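Local coordinates for uncharacterized protein (Bacillus subtilis, PDB 5DQV), which acts as a metal-dependent nucleotide pyrophosphohydrolase of the HD-domain superfamily, at residues E58-V63 with D97-I102. Numbering follows the deposited sequence.
Sequences ETAALV and DRVIHI
Thr59 turns its two branches to different tasks: OG1 hydrogen-bonds to the carbonyl O of Phe55, one turn back in its own helix, while CG2 meets CG2 of Val99 at 3.9 Å. With chi1 at -57°, OG1 lies beside the backbone N and CG2, anti to it, is the branch that touches Val99. No hydrogen bond joins 58-63 to 97-102; the contact is wholly apolar and buried, and Val99 is its hub. CG2 of Val99 goes to Thr59, whereas CG1, anti to the backbone N (chi1 165°), reaches the next turn and touches Val63 CG2 at 3.7 Å. The side chains of Thr59 and Val63 each cross that of Val99 at about a right angle. The backbones come nearest at Ala60, whose CA is 5.3 Å from the CA of Val99, consistent with its small side chain. Ala60 CB lies against two methyls of Ile102, the terminal CD1 at 3.7 Å and, more loosely, the branch methyl CG2. The local axes approach to 9.4 Å and cross at -47°. Helix 54-63 runs directly into His64 and Asp65, which with His35 and Asp130 form the nickel site of the HD domain; the contact itself supplies no ligand, and the side chain of Val63 is about 11 Å from a nickel ion. Leu86 of helix 79-88 touches both Thr59 and Val99, and helix 8-24 adds Ile16 against Thr59 and Trp19 against Val63, while Ala61, its CB directed away from 97-102, packs on helix 33-50.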
ATOM      1  N   GLU A  58      12.767  12.308  22.520  1.00 20.45           N
ATOM      2  CA  GLU A  58      13.517  11.880  21.334  1.00 20.45           C
ATOM      3  C   GLU A  58      14.168  10.508  21.529  1.00 19.46           C
ATOM      4  O   GLU A  58      14.144   9.686  20.614  1.00 20.42           O
ATOM      5  CB  GLU A  58      14.552  12.898  20.956  1.00 22.15           C
ATOM      6  CG  GLU A  58      15.166  12.642  19.630  1.00 23.39           C
ATOM      7  CD  GLU A  58      16.150  13.692  19.242  1.00 30.57           C
ATOM      8  OE1 GLU A  58      16.409  14.658  20.025  1.00 34.26           O
ATOM      9  OE2 GLU A  58      16.729  13.498  18.169  1.00 31.93           O
ATOM     10  N   THR A  59      14.797  10.302  22.673  1.00 19.74           N
ATOM     11  CA  THR A  59      15.411   9.037  23.019  1.00 21.06           C
ATOM     12  C   THR A  59      14.435   7.888  23.044  1.00 21.03           C
ATOM     13  O   THR A  59      14.676   6.863  22.382  1.00 22.31           O
ATOM     14  CB  THR A  59      16.203   9.111  24.337  1.00 22.37           C
ATOM     15  OG1 THR A  59      17.182  10.141  24.221  1.00 24.91           O
ATOM     16  CG2 THR A  59      16.882   7.779  24.602  1.00 22.68           C
ATOM     17  N   ALA A  60      13.298   8.074  23.723  1.00 20.07           N
ATOM     18  CA  ALA A  60      12.245   7.066  23.703  1.00 19.62           C
ATOM     19  C   ALA A  60      11.700   6.783  22.328  1.00 18.97           C
ATOM     20  O   ALA A  60      11.502   5.617  21.932  1.00 18.92           O
ATOM     21  CB  ALA A  60      11.100   7.453  24.692  1.00 19.85           C
ATOM     22  N   ALA A  61      11.518   7.835  21.547  1.00 18.76           N
ATOM     23  CA  ALA A  61      11.030   7.650  20.176  1.00 19.30           C
ATOM     24  C   ALA A  61      12.024   6.820  19.409  1.00 19.20           C
ATOM     25  O   ALA A  61      11.659   5.896  18.690  1.00 20.51           O
ATOM     26  CB  ALA A  61      10.808   9.010  19.490  1.00 18.21           C
ATOM     27  N   LEU A  62      13.304   7.149  19.568  1.00 20.34           N
ATOM     28  CA  LEU A  62      14.345   6.445  18.784  1.00 20.39           C
ATOM     29  C   LEU A  62      14.394   4.963  19.136  1.00 20.58           C
ATOM     30  O   LEU A  62      14.568   4.139  18.252  1.00 21.25           O
ATOM     31  CB  LEU A  62      15.678   7.100  18.971  1.00 20.26           C
ATOM     32  CG  LEU A  62      15.847   8.456  18.269  1.00 20.53           C
ATOM     33  CD1 LEU A  62      17.125   9.146  18.773  1.00 20.68           C
ATOM     34  CD2 LEU A  62      15.844   8.266  16.693  1.00 21.99           C
ATOM     35  N   VAL A  63      14.225   4.606  20.415  1.00 21.00           N
ATOM     36  CA  VAL A  63      14.361   3.182  20.818  1.00 21.52           C
ATOM     37  C   VAL A  63      13.050   2.455  21.001  1.00 23.71           C
ATOM     38  O   VAL A  63      13.063   1.267  21.346  1.00 24.53           O
ATOM     39  CB  VAL A  63      15.261   3.021  22.084  1.00 21.70           C
ATOM     40  CG1 VAL A  63      16.664   3.697  21.830  1.00 20.78           C
ATOM     41  CG2 VAL A  63      14.546   3.639  23.355  1.00 19.00           C
ATOM     42  N   ASP A  97      16.162   5.127  33.089  1.00 26.35           N
ATOM     43  CA  ASP A  97      15.014   4.468  33.711  1.00 27.68           C
ATOM     44  C   ASP A  97      13.682   5.004  33.115  1.00 27.42           C
ATOM     45  O   ASP A  97      12.739   4.212  32.861  1.00 25.98           O
ATOM     46  CB  ASP A  97      15.013   4.726  35.249  1.00 30.96           C
ATOM     47  CG  ASP A  97      15.928   3.810  36.011  1.00 34.30           C
ATOM     48  OD1 ASP A  97      16.477   2.880  35.413  1.00 33.62           O
ATOM     49  OD2 ASP A  97      16.110   4.015  37.236  1.00 41.52           O
ATOM     50  N   ARG A  98      13.597   6.334  32.914  1.00 26.22           N
ATOM     51  CA  ARG A  98      12.395   6.973  32.369  0.50 27.01           C
ATOM     52  C   ARG A  98      12.119   6.422  30.973  1.00 25.12           C
ATOM     53  O   ARG A  98      10.980   6.148  30.623  1.00 25.75           O
ATOM     54  CB  ARG A  98      12.548   8.512  32.279  0.50 28.09           C
ATOM     55  CG  ARG A  98      12.422   9.284  33.581  0.50 30.47           C
ATOM     56  CD  ARG A  98      12.747  10.792  33.422  0.50 30.55           C
ATOM     57  NE  ARG A  98      11.687  11.558  32.752  0.50 30.40           N
ATOM     58  CZ  ARG A  98      11.766  12.855  32.435  0.50 32.29           C
ATOM     59  NH1 ARG A  98      12.844  13.578  32.748  0.50 32.91           N
ATOM     60  NH2 ARG A  98      10.740  13.453  31.825  0.50 32.27           N
ATOM     61  N   VAL A  99      13.180   6.309  30.168  1.00 22.14           N
ATOM     62  CA  VAL A  99      13.059   5.829  28.814  1.00 20.70           C
ATOM     63  C   VAL A  99      12.573   4.369  28.832  1.00 21.68           C
ATOM     64  O   VAL A  99      11.598   4.033  28.148  1.00 21.50           O
ATOM     65  CB  VAL A  99      14.362   5.963  28.045  1.00 19.56           C
ATOM     66  CG1 VAL A  99      14.303   5.113  26.757  1.00 18.84           C
ATOM     67  CG2 VAL A  99      14.581   7.467  27.731  1.00 19.86           C
ATOM     68  N   ILE A 100      13.131   3.551  29.727  1.00 21.21           N
ATOM     69  CA  ILE A 100      12.727   2.151  29.832  1.00 22.28           C
ATOM     70  C   ILE A 100      11.254   2.040  30.250  1.00 24.03           C
ATOM     71  O   ILE A 100      10.492   1.239  29.660  1.00 25.13           O
ATOM     72  CB  ILE A 100      13.732   1.369  30.740  1.00 23.30           C
ATOM     73  CG1 ILE A 100      15.105   1.258  30.072  1.00 22.18           C
ATOM     74  CG2 ILE A 100      13.191  -0.044  31.228  1.00 23.70           C
ATOM     75  CD1 ILE A 100      15.118   0.691  28.615  1.00 20.65           C
ATOM     76  N   HIS A 101      10.829   2.851  31.215  1.00 26.00           N
ATOM     77  CA  HIS A 101       9.457   2.820  31.685  0.50 29.69           C
ATOM     78  C   HIS A 101       8.481   3.148  30.545  1.00 29.16           C
ATOM     79  O   HIS A 101       7.407   2.575  30.470  1.00 30.77           O
ATOM     80  CB  HIS A 101       9.244   3.760  32.880  0.50 32.36           C
ATOM     81  CG  HIS A 101       9.779   3.240  34.188  0.50 36.60           C
ATOM     82  ND1 HIS A 101       9.384   2.035  34.738  0.50 42.78           N
ATOM     83  CD2 HIS A 101      10.619   3.803  35.092  0.50 38.99           C
ATOM     84  CE1 HIS A 101       9.993   1.860  35.900  0.50 42.35           C
ATOM     85  NE2 HIS A 101      10.753   2.916  36.134  0.50 41.28           N
ATOM     86  N   ILE A 102       8.870   4.055  29.643  1.00 26.52           N
ATOM     87  CA  ILE A 102       8.028   4.379  28.491  1.00 27.00           C
ATOM     88  C   ILE A 102       7.911   3.164  27.580  1.00 27.35           C
ATOM     89  O   ILE A 102       6.797   2.708  27.283  1.00 29.34           O
ATOM     90  CB  ILE A 102       8.583   5.584  27.665  1.00 25.48           C
ATOM     91  CG1 ILE A 102       8.476   6.879  28.476  1.00 26.27           C
ATOM     92  CG2 ILE A 102       7.781   5.739  26.325  1.00 26.08           C
ATOM     93  CD1 ILE A 102       9.249   8.099  27.847  1.00 25.58           C
TER